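Side-chain contacts in polysaccharide biosynthesis protein CapD (Bacillus thuringiensis HD-771, PDB 6BWC), which probably acts as an NADP-dependent short-chain dehydrogenase/reductase on UDP-N-acetylglucosamine, serving the biosynthesis of CMP-pseudaminic acid: residues C[64-67]-C[71-74]; C[94-99]-C[265-270]; C[182-187]-C[245-250]. The protein carries 2 engineered substitutions. All coordinates share one frame; numbering follows the deposited sequence.

Contact 1. Residues C[64-67]-C[71-74]. With NAP (NADP nicotinamide-adenine-dinucleotide phosphate), chain N.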
loop_
_atom_site.group_PDB
_atom_site.type_symbol
_atom_site.label_atom_id
_atom_site.label_comp_id
_atom_site.label_asym_id
_atom_site.label_seq_id
_atom_site.Cartn_x
_atom_site.Cartn_y
_atom_site.Cartn_z
ATOM N N GLY C 64 -19.106 -2.391 -3.224
ATOM C CA GLY C 64 -17.892 -2.458 -2.408
ATOM C C GLY C 64 -17.211 -3.815 -2.441
ATOM O O GLY C 64 -17.807 -4.815 -2.895
ATOM N N ASP C 65 -15.957 -3.849 -1.970
ATOM C CA ASP C 65 -15.203 -5.086 -1.883
ATOM C C ASP C 65 -14.538 -5.240 -0.528
ATOM O O ASP C 65 -13.806 -4.368 -0.125
ATOM C CB ASP C 65 -14.170 -5.100 -2.983
ATOM C CG ASP C 65 -13.503 -6.442 -3.152
ATOM O OD1 ASP C 65 -13.021 -7.024 -2.152
ATOM O OD2 ASP C 65 -13.435 -6.913 -4.303
ATOM N N ILE C 66 -14.764 -6.379 0.141
ATOM C CA ILE C 66 -14.135 -6.699 1.463
ATOM C C ILE C 66 -12.594 -6.781 1.485
ATOM O O ILE C 66 -12.002 -6.812 2.568
ATOM C CB ILE C 66 -14.782 -7.920 2.249
ATOM C CG1 ILE C 66 -15.118 -9.171 1.432
ATOM C CG2 ILE C 66 -16.121 -7.535 2.833
ATOM C CD1 ILE C 66 -13.952 -10.058 1.179
ATOM N N ARG C 67 -11.952 -6.795 0.309
ATOM C CA ARG C 67 -10.498 -6.625 0.188
ATOM C C ARG C 67 -10.094 -5.150 0.488
ATOM O O ARG C 67 -8.961 -4.870 0.886
ATOM C CB ARG C 67 -10.027 -7.061 -1.207
ATOM C CG ARG C 67 -10.316 -8.534 -1.573
ATOM C CD ARG C 67 -10.048 -8.858 -3.054
ATOM N NE ARG C 67 -10.282 -10.275 -3.418
ATOM C CZ ARG C 67 -9.920 -10.846 -4.587
ATOM N NH1 ARG C 67 -9.289 -10.141 -5.527
ATOM N NH2 ARG C 67 -10.172 -12.136 -4.820
ATOM N N ARG C 71 -13.471 0.895 2.623
ATOM C CA ARG C 71 -14.863 0.794 2.189
ATOM C C ARG C 71 -15.711 -0.110 3.088
ATOM O O ARG C 71 -16.902 0.108 3.291
ATOM C CB ARG C 71 -14.909 0.282 0.766
ATOM C CG ARG C 71 -16.306 0.109 0.201
ATOM C CD ARG C 71 -17.180 1.344 0.373
ATOM N NE ARG C 71 -18.167 1.432 -0.696
ATOM C CZ ARG C 71 -19.251 2.204 -0.683
ATOM N NH1 ARG C 71 -19.559 2.968 0.362
ATOM N NH2 ARG C 71 -20.053 2.194 -1.751
ATOM N N VAL C 72 -15.084 -1.155 3.602
ATOM C CA VAL C 72 -15.675 -1.966 4.661
ATOM C C VAL C 72 -15.938 -1.077 5.875
ATOM O O VAL C 72 -16.971 -1.190 6.522
ATOM C CB VAL C 72 -14.764 -3.178 4.977
ATOM C CG1 VAL C 72 -15.186 -3.895 6.240
ATOM C CG2 VAL C 72 -14.848 -4.149 3.822
ATOM N N PHE C 73 -14.995 -0.184 6.148
ATOM C CA PHE C 73 -15.092 0.778 7.228
ATOM C C PHE C 73 -16.362 1.622 7.173
ATOM O O PHE C 73 -17.137 1.635 8.140
ATOM C CB PHE C 73 -13.875 1.709 7.208
ATOM C CG PHE C 73 -13.826 2.625 8.370
ATOM C CD1 PHE C 73 -13.488 2.129 9.630
ATOM C CD2 PHE C 73 -14.163 3.978 8.224
ATOM C CE1 PHE C 73 -13.465 2.971 10.728
ATOM C CE2 PHE C 73 -14.135 4.828 9.315
ATOM C CZ PHE C 73 -13.792 4.321 10.573
ATOM N N SER C 74 -16.562 2.314 6.048
ATOM C CA SER C 74 -17.669 3.268 5.914
ATOM C C SER C 74 -19.019 2.625 5.749
ATOM O O SER C 74 -20.020 3.264 6.023
ATOM C CB SER C 74 -17.440 4.210 4.735
ATOM O OG SER C 74 -17.148 3.481 3.549
HETATM P PA NAP N . -22.944 -16.735 -2.921
HETATM O O1A NAP N . -24.332 -16.920 -3.465
HETATM O O2A NAP N . -21.826 -16.856 -3.900
HETATM O O5B NAP N . -22.835 -15.343 -2.156
HETATM C C5B NAP N . -21.586 -14.647 -2.123
HETATM C C4B NAP N . -21.832 -13.184 -1.769
HETATM O O4B NAP N . -20.625 -12.465 -1.522
HETATM C C3B NAP N . -22.476 -12.473 -2.929
HETATM O O3B NAP N . -23.302 -11.480 -2.329
HETATM C C2B NAP N . -21.300 -11.897 -3.675
HETATM O O2B NAP N . -21.766 -10.867 -4.521
HETATM C C1B NAP N . -20.402 -11.458 -2.518
HETATM N N9A NAP N . -18.916 -11.332 -2.708
HETATM C C8A NAP N . -18.019 -12.190 -3.275
HETATM N N7A NAP N . -16.731 -11.707 -3.217
HETATM C C5A NAP N . -16.799 -10.518 -2.593
HETATM C C6A NAP N . -15.860 -9.442 -2.189
HETATM N N6A NAP N . -14.543 -9.521 -2.429
HETATM N N1A NAP N . -16.349 -8.363 -1.554
HETATM C C2A NAP N . -17.659 -8.219 -1.285
HETATM N N3A NAP N . -18.573 -9.141 -1.625
HETATM C C4A NAP N . -18.223 -10.286 -2.262
HETATM O O3 NAP N . -22.637 -17.717 -1.677
HETATM P PN NAP N . -23.690 -18.346 -0.617
HETATM O O1N NAP N . -24.774 -17.349 -0.234
HETATM O O2N NAP N . -24.048 -19.728 -1.067
HETATM O O5D NAP N . -22.743 -18.616 0.632
HETATM C C5D NAP N . -22.537 -17.585 1.565
HETATM C C4D NAP N . -21.499 -18.016 2.597
HETATM O O4D NAP N . -21.856 -19.326 3.058
HETATM C C3D NAP N . -20.027 -18.088 2.156
HETATM O O3D NAP N . -19.225 -17.435 3.145
HETATM C C2D NAP N . -19.695 -19.560 2.102
HETATM O O2D NAP N . -18.342 -19.838 2.476
HETATM C C1D NAP N . -20.682 -20.146 3.112
HETATM N N1N NAP N . -21.053 -21.547 2.877
HETATM C C2N NAP N . -21.880 -21.823 1.855
HETATM C C3N NAP N . -22.300 -23.102 1.541
HETATM C C7N NAP N . -23.190 -23.407 0.386
HETATM O O7N NAP N . -23.359 -24.589 0.080
HETATM N N7N NAP N . -23.772 -22.439 -0.327
HETATM C C4N NAP N . -21.853 -24.231 2.397
HETATM C C5N NAP N . -20.948 -23.820 3.476
HETATM C C6N NAP N . -20.600 -22.498 3.693
HETATM P P2B NAP N . -20.874 -10.308 -5.742
HETATM O O1X NAP N . -21.934 -9.498 -6.463
HETATM O O2X NAP N . -19.833 -9.403 -5.118
HETATM O O3X NAP N . -20.303 -11.537 -6.489
#
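I66 and V72 meet through their CG2 methyls, 3.8 Å apart, with the two side chains slanting past one another. CG2 of V72 is anti to its carbonyl carbon, which sends that methyl off helix 69-75 and onto the backbone of the preceding loop, 3.5 Å from I66 CA. I66 is branched between two neighbours: CG2 serves the valine, while CG1 leads the other way and lies 3.3 Å from N1A of the NADP adenine. F38, and T104 and A115 of helix 98-118, add further cover around this pair. Beside it, R71 touches G64 through CG, 4.0 Å from G64 CA; the guanidinium beyond is held by the backbone oxygen of I63 through NH2.

D65 turns away from the helix and toward the cofactor. With CG anti to the backbone N (chi1 -169°), its OD1 accepts from the adenine amino group N6A at 2.9 Å. The lone pair of OD1 that faces away from OD2 takes the backbone N of R67 at 2.7 Å, closing an Asx turn. The main chain completes the grip, I66 N donating to adenine N1A at 3.1 Å and 164°.

An acidic side chain just after the third strand, followed by a backbone N-H on N1A, is the adenine site familiar from short-chain dehydrogenases. Reading both the amino group and the ring nitrogen suits adenine specifically, and the Asx turn probably fixes the rotation of the carboxylate that does half of that reading.

Contact 2. Residues C[94-99]-C[265-270]. With UD1 (uridine-diphosphate-N-acetylglucosamine), chain O.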
loop_
_atom_site.group_PDB
_atom_site.type_symbol
_atom_site.label_atom_id
_atom_site.label_comp_id
_atom_site.label_asym_id
_atom_site.label_seq_id
_atom_site.Cartn_x
_atom_site.Cartn_y
_atom_site.Cartn_z
ATOM N N CYS C 94 -11.054 -22.136 -5.957
ATOM C CA CYS C 94 -10.114 -21.752 -4.880
ATOM C C CYS C 94 -8.784 -22.526 -4.934
ATOM O O CYS C 94 -7.806 -22.105 -4.327
ATOM C CB CYS C 94 -10.752 -21.942 -3.482
ATOM S SG CYS C 94 -12.041 -20.774 -2.952
ATOM N N GLU C 95 -8.766 -23.681 -5.605
ATOM C CA GLU C 95 -7.493 -24.388 -5.923
ATOM C C GLU C 95 -6.769 -23.787 -7.116
ATOM O O GLU C 95 -5.550 -23.740 -7.082
ATOM C CB GLU C 95 -7.694 -25.869 -6.218
ATOM C CG GLU C 95 -8.315 -26.640 -5.085
ATOM C CD GLU C 95 -7.335 -27.124 -4.057
ATOM O OE1 GLU C 95 -6.714 -28.195 -4.226
ATOM O OE2 GLU C 95 -7.264 -26.444 -3.037
ATOM N N TYR C 96 -7.500 -23.381 -8.165
ATOM C CA TYR C 96 -6.898 -22.739 -9.363
ATOM C C TYR C 96 -6.603 -21.248 -9.181
ATOM O O TYR C 96 -5.717 -20.725 -9.857
ATOM C CB TYR C 96 -7.738 -22.959 -10.648
ATOM C CG TYR C 96 -7.773 -24.399 -11.140
ATOM C CD1 TYR C 96 -6.845 -24.889 -12.055
ATOM C CD2 TYR C 96 -8.741 -25.269 -10.671
ATOM C CE1 TYR C 96 -6.889 -26.213 -12.472
ATOM C CE2 TYR C 96 -8.810 -26.579 -11.084
ATOM C CZ TYR C 96 -7.893 -27.051 -11.972
ATOM O OH TYR C 96 -8.026 -28.374 -12.318
ATOM N N ASN C 97 -7.312 -20.569 -8.277
ATOM C CA ASN C 97 -7.047 -19.145 -7.971
ATOM C C ASN C 97 -6.891 -18.993 -6.456
ATOM O O ASN C 97 -7.734 -18.367 -5.810
ATOM C CB ASN C 97 -8.193 -18.252 -8.498
ATOM C CG ASN C 97 -8.574 -18.554 -9.964
ATOM O OD1 ASN C 97 -8.015 -17.974 -10.908
ATOM N ND2 ASN C 97 -9.546 -19.439 -10.154
ATOM N N PRO C 98 -5.828 -19.594 -5.871
ATOM C CA PRO C 98 -5.725 -19.638 -4.432
ATOM C C PRO C 98 -5.286 -18.350 -3.792
ATOM O O PRO C 98 -5.699 -18.106 -2.653
ATOM C CB PRO C 98 -4.701 -20.727 -4.178
ATOM C CG PRO C 98 -3.820 -20.644 -5.333
ATOM C CD PRO C 98 -4.726 -20.349 -6.486
ATOM N N PHE C 99 -4.492 -17.508 -4.453
ATOM C CA PHE C 99 -4.233 -16.228 -3.812
ATOM C C PHE C 99 -5.499 -15.331 -3.789
ATOM O O PHE C 99 -5.689 -14.547 -2.866
ATOM C CB PHE C 99 -3.019 -15.510 -4.392
ATOM C CG PHE C 99 -2.432 -14.483 -3.445
ATOM C CD1 PHE C 99 -1.765 -14.892 -2.264
ATOM C CD2 PHE C 99 -2.572 -13.124 -3.693
ATOM C CE1 PHE C 99 -1.231 -13.960 -1.392
ATOM C CE2 PHE C 99 -2.043 -12.206 -2.820
ATOM C CZ PHE C 99 -1.370 -12.613 -1.675
ATOM N N LEU C 265 -13.104 -36.886 -9.318
ATOM C CA LEU C 265 -12.797 -35.739 -8.465
ATOM C C LEU C 265 -12.250 -34.514 -9.181
ATOM O O LEU C 265 -11.401 -34.619 -10.063
ATOM C CB LEU C 265 -11.759 -36.133 -7.430
ATOM C CG LEU C 265 -12.227 -36.793 -6.141
ATOM C CD1 LEU C 265 -13.570 -37.524 -6.217
ATOM C CD2 LEU C 265 -11.122 -37.747 -5.706
ATOM N N LYS C 266 -12.753 -33.356 -8.768
ATOM C CA LYS C 266 -12.103 -32.082 -8.992
ATOM C C LYS C 266 -10.966 -31.928 -7.946
ATOM O O LYS C 266 -11.053 -32.487 -6.857
ATOM C CB LYS C 266 -13.142 -30.947 -8.870
ATOM C CG LYS C 266 -14.330 -31.087 -9.833
ATOM C CD LYS C 266 -15.204 -29.839 -9.965
ATOM C CE LYS C 266 -15.901 -29.812 -11.322
ATOM N NZ LYS C 266 -17.181 -29.068 -11.290
ATOM N N PRO C 267 -9.901 -31.165 -8.265
ATOM C CA PRO C 267 -8.771 -31.084 -7.311
ATOM C C PRO C 267 -9.171 -30.621 -5.921
ATOM O O PRO C 267 -9.993 -29.726 -5.806
ATOM C CB PRO C 267 -7.829 -30.071 -7.958
ATOM C CG PRO C 267 -8.117 -30.220 -9.412
ATOM C CD PRO C 267 -9.598 -30.454 -9.518
ATOM N N GLY C 268 -8.631 -31.263 -4.890
ATOM C CA GLY C 268 -8.889 -30.879 -3.500
ATOM C C GLY C 268 -10.189 -31.389 -2.888
ATOM O O GLY C 268 -10.327 -31.350 -1.667
ATOM N N GLU C 269 -11.137 -31.864 -3.706
ATOM C CA GLU C 269 -12.431 -32.374 -3.209
ATOM C C GLU C 269 -12.252 -33.465 -2.148
ATOM O O GLU C 269 -11.411 -34.336 -2.291
ATOM C CB GLU C 269 -13.309 -32.938 -4.353
ATOM C CG GLU C 269 -14.045 -31.890 -5.182
ATOM C CD GLU C 269 -15.089 -32.488 -6.135
ATOM O OE1 GLU C 269 -14.683 -33.192 -7.086
ATOM O OE2 GLU C 269 -16.314 -32.242 -5.955
ATOM N N LYS C 270 -13.066 -33.384 -1.099
ATOM C CA LYS C 270 -13.149 -34.373 -0.017
ATOM C C LYS C 270 -14.296 -35.357 -0.301
ATOM O O LYS C 270 -15.276 -35.007 -0.975
ATOM C CB LYS C 270 -13.431 -33.643 1.307
ATOM C CG LYS C 270 -12.868 -34.264 2.571
ATOM C CD LYS C 270 -13.117 -33.315 3.731
ATOM C CE LYS C 270 -12.742 -33.956 5.037
ATOM N NZ LYS C 270 -12.958 -32.986 6.125
HETATM C "C1'" UD1 O . -20.525 -26.703 -1.086
HETATM C "C2'" UD1 O . -20.044 -25.268 -0.953
HETATM C "C3'" UD1 O . -18.804 -25.170 -0.066
HETATM C "C4'" UD1 O . -18.982 -25.920 1.251
HETATM C "C5'" UD1 O . -19.693 -27.277 1.079
HETATM C "C6'" UD1 O . -20.154 -27.802 2.444
HETATM C "C7'" UD1 O . -20.678 -24.184 -3.071
HETATM C "C8'" UD1 O . -20.233 -23.891 -4.489
HETATM N "N2'" UD1 O . -19.752 -24.705 -2.258
HETATM O "O1'" UD1 O . -19.484 -27.512 -1.612
HETATM O "O3'" UD1 O . -18.514 -23.777 0.168
HETATM O "O4'" UD1 O . -17.730 -26.134 1.877
HETATM O "O5'" UD1 O . -20.825 -27.197 0.187
HETATM O "O6'" UD1 O . -20.006 -29.221 2.542
HETATM O "O7'" UD1 O . -21.847 -23.995 -2.739
HETATM N N1 UD1 O . -20.560 -32.735 -8.255
HETATM C C2 UD1 O . -20.796 -33.511 -9.430
HETATM N N3 UD1 O . -20.724 -32.928 -10.637
HETATM C C4 UD1 O . -20.432 -31.619 -10.775
HETATM C C5 UD1 O . -20.215 -30.834 -9.671
HETATM C C6 UD1 O . -20.300 -31.409 -8.411
HETATM O O2 UD1 O . -21.050 -34.728 -9.369
HETATM O O4 UD1 O . -20.376 -31.084 -11.894
HETATM C C1B UD1 O . -20.605 -33.344 -6.909
HETATM C C2B UD1 O . -19.434 -32.992 -5.988
HETATM O "O2'" UD1 O . -18.333 -33.876 -6.152
HETATM C C3B UD1 O . -20.036 -33.025 -4.597
HETATM C C4B UD1 O . -21.473 -32.629 -4.860
HETATM O O4B UD1 O . -21.739 -32.844 -6.245
HETATM O O3B UD1 O . -20.045 -34.314 -3.974
HETATM C C5B UD1 O . -21.772 -31.178 -4.515
HETATM O O5B UD1 O . -21.029 -30.224 -5.290
HETATM P PA UD1 O . -21.404 -28.689 -5.008
HETATM O O1A UD1 O . -20.840 -27.748 -6.044
HETATM O O2A UD1 O . -22.892 -28.535 -4.675
HETATM O O3A UD1 O . -20.862 -28.358 -3.523
HETATM P PB UD1 O . -19.600 -28.807 -2.613
HETATM O O1B UD1 O . -18.330 -28.763 -3.438
HETATM O O2B UD1 O . -19.831 -30.057 -1.773
#
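Y96 and E95, on the last turn of helix 91-96, pack against P267 and G268, the central residues of a type II beta turn that runs from K266 to E269. The contact thus joins the Rossmann-type part of the short-chain dehydrogenase fold to a loop of the nucleotide-sugar site.

The apolar share belongs to Y96 and P267. Their side chains stand at about a right angle, and the CG corner of the proline ring reaches the phenol obliquely at its hydroxyl end, with Y96 OH 3.4 Å from P267 CG. Behind the hydroxyl, Y96 CE2 lies 4.1 Å from the same P267 CG as the apolar part of the touch. P267 also packs on P296 of the third subunit, so the turn sits between helix 91-96 of its own chain and the third subunit.

Close approaches of carbon and oxygen make up the second group. E95 CG is anti to its carbonyl carbon (chi1 -59°), which sets CG 3.6 Å from P267 O. The bend at chi2 then carries the carboxylate to G268, with E95 OE1 3.5 Å from G268 CA, where the positive phi of the glycine (82°) lets the chain reverse. The other oxygen, OE2, accepts from the backbone N of N138; R148 of the third subunit makes only a long, weak ion pair with OE1.

Hydrogen bonds hold the turn itself. E269 N donates to K266 O at 3.2 Å, and in the reverse direction K266 N donates to E269 OE1 at 2.6 Å, on the side away from OE2 and tilted 22° out of the carboxylate plane. One oxygen of E269 is thereby tied to its own turn, which probably steadies the other toward the bound UDP-N-acetylglucosamine: the ribose hydroxyl O2' donates to E269 OE2 at 2.6 Å.

Contact 3. Residues C[182-187]-C[245-250]. With UD1 (uridine-diphosphate-N-acetylglucosamine), chain O.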
loop_
_atom_site.group_PDB
_atom_site.type_symbol
_atom_site.label_atom_id
_atom_site.label_comp_id
_atom_site.label_asym_id
_atom_site.label_seq_id
_atom_site.Cartn_x
_atom_site.Cartn_y
_atom_site.Cartn_z
ATOM N N LEU C 182 -27.302 -27.263 -11.315
ATOM C CA LEU C 182 -26.423 -27.720 -12.399
ATOM C C LEU C 182 -27.000 -28.959 -13.110
ATOM O O LEU C 182 -27.252 -28.931 -14.321
ATOM C CB LEU C 182 -25.033 -28.015 -11.842
ATOM C CG LEU C 182 -23.988 -28.528 -12.816
ATOM C CD1 LEU C 182 -23.765 -27.531 -13.927
ATOM C CD2 LEU C 182 -22.693 -28.797 -12.072
ATOM N N PHE C 183 -27.227 -30.027 -12.337
ATOM C CA PHE C 183 -27.847 -31.279 -12.826
ATOM C C PHE C 183 -29.206 -31.044 -13.507
ATOM O O PHE C 183 -29.397 -31.528 -14.618
ATOM C CB PHE C 183 -27.982 -32.332 -11.685
ATOM C CG PHE C 183 -26.701 -33.104 -11.350
ATOM C CD1 PHE C 183 -25.483 -32.846 -11.974
ATOM C CD2 PHE C 183 -26.730 -34.089 -10.363
ATOM C CE1 PHE C 183 -24.346 -33.538 -11.635
ATOM C CE2 PHE C 183 -25.579 -34.792 -10.018
ATOM C CZ PHE C 183 -24.382 -34.513 -10.657
ATOM N N GLU C 184 -30.123 -30.292 -12.879
ATOM C CA GLU C 184 -31.363 -29.869 -13.557
ATOM C C GLU C 184 -31.095 -29.323 -14.947
ATOM O O GLU C 184 -31.754 -29.711 -15.897
ATOM C CB GLU C 184 -32.093 -28.781 -12.762
ATOM C CG GLU C 184 -33.361 -28.249 -13.449
ATOM C CD GLU C 184 -34.280 -27.451 -12.526
ATOM O OE1 GLU C 184 -33.755 -26.639 -11.710
ATOM O OE2 GLU C 184 -35.525 -27.620 -12.633
ATOM N N ASN C 185 -30.115 -28.424 -15.036
ATOM C CA ASN C 185 -29.826 -27.636 -16.243
ATOM C C ASN C 185 -29.051 -28.412 -17.275
ATOM O O ASN C 185 -29.289 -28.281 -18.484
ATOM C CB ASN C 185 -29.025 -26.372 -15.893
ATOM C CG ASN C 185 -29.527 -25.153 -16.618
ATOM O OD1 ASN C 185 -30.724 -24.830 -16.565
ATOM N ND2 ASN C 185 -28.628 -24.460 -17.296
ATOM N N GLN C 186 -28.091 -29.185 -16.789
ATOM C CA GLN C 186 -27.414 -30.172 -17.609
ATOM C C GLN C 186 -28.441 -31.107 -18.251
ATOM O O GLN C 186 -28.339 -31.400 -19.427
ATOM C CB GLN C 186 -26.404 -30.983 -16.768
ATOM C CG GLN C 186 -25.150 -30.218 -16.346
ATOM C CD GLN C 186 -24.073 -31.098 -15.715
ATOM O OE1 GLN C 186 -24.368 -32.095 -15.057
ATOM N NE2 GLN C 186 -22.809 -30.715 -15.907
ATOM N N ILE C 187 -29.430 -31.561 -17.480
ATOM C CA ILE C 187 -30.424 -32.512 -17.992
ATOM C C ILE C 187 -31.257 -31.852 -19.075
ATOM O O ILE C 187 -31.442 -32.439 -20.134
ATOM C CB ILE C 187 -31.355 -33.081 -16.886
ATOM C CG1 ILE C 187 -30.571 -34.002 -15.916
ATOM C CG2 ILE C 187 -32.511 -33.864 -17.518
ATOM C CD1 ILE C 187 -31.148 -34.129 -14.513
ATOM N N GLU C 245 -34.664 -38.526 -12.547
ATOM C CA GLU C 245 -36.081 -38.884 -12.492
ATOM C C GLU C 245 -36.979 -37.655 -12.568
ATOM O O GLU C 245 -37.749 -37.520 -13.520
ATOM C CB GLU C 245 -36.389 -39.692 -11.223
ATOM C CG GLU C 245 -35.988 -41.158 -11.341
ATOM C CD GLU C 245 -35.289 -41.723 -10.106
ATOM O OE1 GLU C 245 -35.723 -41.448 -8.966
ATOM O OE2 GLU C 245 -34.299 -42.475 -10.288
ATOM N N GLU C 246 -36.828 -36.755 -11.596
ATOM C CA GLU C 246 -37.763 -35.635 -11.398
ATOM C C GLU C 246 -37.640 -34.481 -12.385
ATOM O O GLU C 246 -38.607 -33.748 -12.594
ATOM C CB GLU C 246 -37.677 -35.064 -9.970
ATOM C CG GLU C 246 -38.929 -35.285 -9.137
ATOM C CD GLU C 246 -38.941 -36.623 -8.452
ATOM O OE1 GLU C 246 -38.070 -36.847 -7.575
ATOM O OE2 GLU C 246 -39.823 -37.442 -8.781
ATOM N N VAL C 247 -36.462 -34.287 -12.957
ATOM C CA VAL C 247 -36.281 -33.218 -13.940
ATOM C C VAL C 247 -36.858 -33.681 -15.259
ATOM O O VAL C 247 -37.360 -32.878 -16.036
ATOM C CB VAL C 247 -34.803 -32.826 -14.086
ATOM C CG1 VAL C 247 -34.586 -31.900 -15.273
ATOM C CG2 VAL C 247 -34.312 -32.159 -12.809
ATOM N N THR C 248 -36.768 -34.982 -15.502
ATOM C CA THR C 248 -37.416 -35.611 -16.636
ATOM C C THR C 248 -38.934 -35.589 -16.465
ATOM O O THR C 248 -39.658 -35.279 -17.417
ATOM C CB THR C 248 -36.902 -37.057 -16.813
ATOM O OG1 THR C 248 -35.490 -37.015 -17.070
ATOM C CG2 THR C 248 -37.615 -37.800 -17.968
ATOM N N LYS C 249 -39.424 -35.917 -15.274
ATOM C CA LYS C 249 -40.867 -35.956 -15.076
ATOM C C LYS C 249 -41.461 -34.592 -15.456
ATOM O O LYS C 249 -42.354 -34.537 -16.292
ATOM C CB LYS C 249 -41.265 -36.391 -13.658
ATOM C CG LYS C 249 -42.642 -37.047 -13.624
ATOM C CD LYS C 249 -43.352 -36.932 -12.272
ATOM C CE LYS C 249 -44.816 -37.371 -12.349
ATOM N NZ LYS C 249 -45.672 -36.564 -13.278
ATOM N N LEU C 250 -40.902 -33.505 -14.912
ATOM C CA LEU C 250 -41.349 -32.130 -15.236
ATOM C C LEU C 250 -41.291 -31.785 -16.730
ATOM O O LEU C 250 -42.325 -31.645 -17.369
ATOM C CB LEU C 250 -40.557 -31.058 -14.456
ATOM C CG LEU C 250 -41.018 -30.587 -13.075
ATOM C CD1 LEU C 250 -40.188 -29.359 -12.695
ATOM C CD2 LEU C 250 -42.511 -30.277 -13.049
HETATM C "C1'" UD1 O . -20.525 -26.703 -1.086
HETATM C "C2'" UD1 O . -20.044 -25.268 -0.953
HETATM C "C3'" UD1 O . -18.804 -25.170 -0.066
HETATM C "C4'" UD1 O . -18.982 -25.920 1.251
HETATM C "C5'" UD1 O . -19.693 -27.277 1.079
HETATM C "C6'" UD1 O . -20.154 -27.802 2.444
HETATM C "C7'" UD1 O . -20.678 -24.184 -3.071
HETATM C "C8'" UD1 O . -20.233 -23.891 -4.489
HETATM N "N2'" UD1 O . -19.752 -24.705 -2.258
HETATM O "O1'" UD1 O . -19.484 -27.512 -1.612
HETATM O "O3'" UD1 O . -18.514 -23.777 0.168
HETATM O "O4'" UD1 O . -17.730 -26.134 1.877
HETATM O "O5'" UD1 O . -20.825 -27.197 0.187
HETATM O "O6'" UD1 O . -20.006 -29.221 2.542
HETATM O "O7'" UD1 O . -21.847 -23.995 -2.739
HETATM N N1 UD1 O . -20.560 -32.735 -8.255
HETATM C C2 UD1 O . -20.796 -33.511 -9.430
HETATM N N3 UD1 O . -20.724 -32.928 -10.637
HETATM C C4 UD1 O . -20.432 -31.619 -10.775
HETATM C C5 UD1 O . -20.215 -30.834 -9.671
HETATM C C6 UD1 O . -20.300 -31.409 -8.411
HETATM O O2 UD1 O . -21.050 -34.728 -9.369
HETATM O O4 UD1 O . -20.376 -31.084 -11.894
HETATM C C1B UD1 O . -20.605 -33.344 -6.909
HETATM C C2B UD1 O . -19.434 -32.992 -5.988
HETATM O "O2'" UD1 O . -18.333 -33.876 -6.152
HETATM C C3B UD1 O . -20.036 -33.025 -4.597
HETATM C C4B UD1 O . -21.473 -32.629 -4.860
HETATM O O4B UD1 O . -21.739 -32.844 -6.245
HETATM O O3B UD1 O . -20.045 -34.314 -3.974
HETATM C C5B UD1 O . -21.772 -31.178 -4.515
HETATM O O5B UD1 O . -21.029 -30.224 -5.290
HETATM P PA UD1 O . -21.404 -28.689 -5.008
HETATM O O1A UD1 O . -20.840 -27.748 -6.044
HETATM O O2A UD1 O . -22.892 -28.535 -4.675
HETATM O O3A UD1 O . -20.862 -28.358 -3.523
HETATM P PB UD1 O . -19.600 -28.807 -2.613
HETATM O O1B UD1 O . -18.330 -28.763 -3.438
HETATM O O2B UD1 O . -19.831 -30.057 -1.773
#
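The backbones of E184 and V247 come nearest, their CA atoms 6.0 Å apart, where helices 179-190 and 236-251 pass one another. The axes of the two short segments approach to 9.8 Å and run in the same general direction, with a signed crossing angle of -49°.

V247 carries most of the packing, with its two methyls parted between neighbours. CG1 is anti to the backbone N and points to I187, 3.6 Å from I187 CG2, and it also touches the backbone oxygen of E184. CG2 turns instead to the base of the E184 side chain, 4.0 Å from E184 CB. I187 faces the valine with both branches, as its extended CG1 branch brings CD1 to 3.9 Å from V247 CB.

Each helix leads into one strand of a small parallel pair, 192-195 and 259-262, in the substrate-binding region of this extended short-chain dehydrogenase fold. I193 and I244 close around I187, while L337 covers the E184-V247 side.

The E184 and V247 side chains cross at about a right angle, and the extended glutamate goes on past the valine to place OE2 on the hydroxyl of Y251 and the backbone N of T338. From a different side of helix 179-190, L182 CD2 lies 3.3 Å from uracil O4 of the bound UDP-N-acetylglucosamine, and F183 CZ lies 3.6 Å from uracil O2.

How the contacts relate
From the N terminus, contact 1 comes first and is the most local: three residues separate its segments, and it folds the loop after strand 59-63 onto helix 69-75 at the outer end of the large sheet. Contact 2 opens later and closes only after 165 residues, tying helix 91-96 of the Rossmann-type part to the loop after strand 259-262. Inside that long loop lies contact 3, joining helices 179-190 and 236-251. Contacts 1 and 2 are thus in series, contact 3 is nested in contact 2, and none cross. Contact 1 serves the adenine end of NADP; contact 2 meets the ribose of UDP-N-acetylglucosamine through E269, while contact 3 flanks its uracil through L182 and F183.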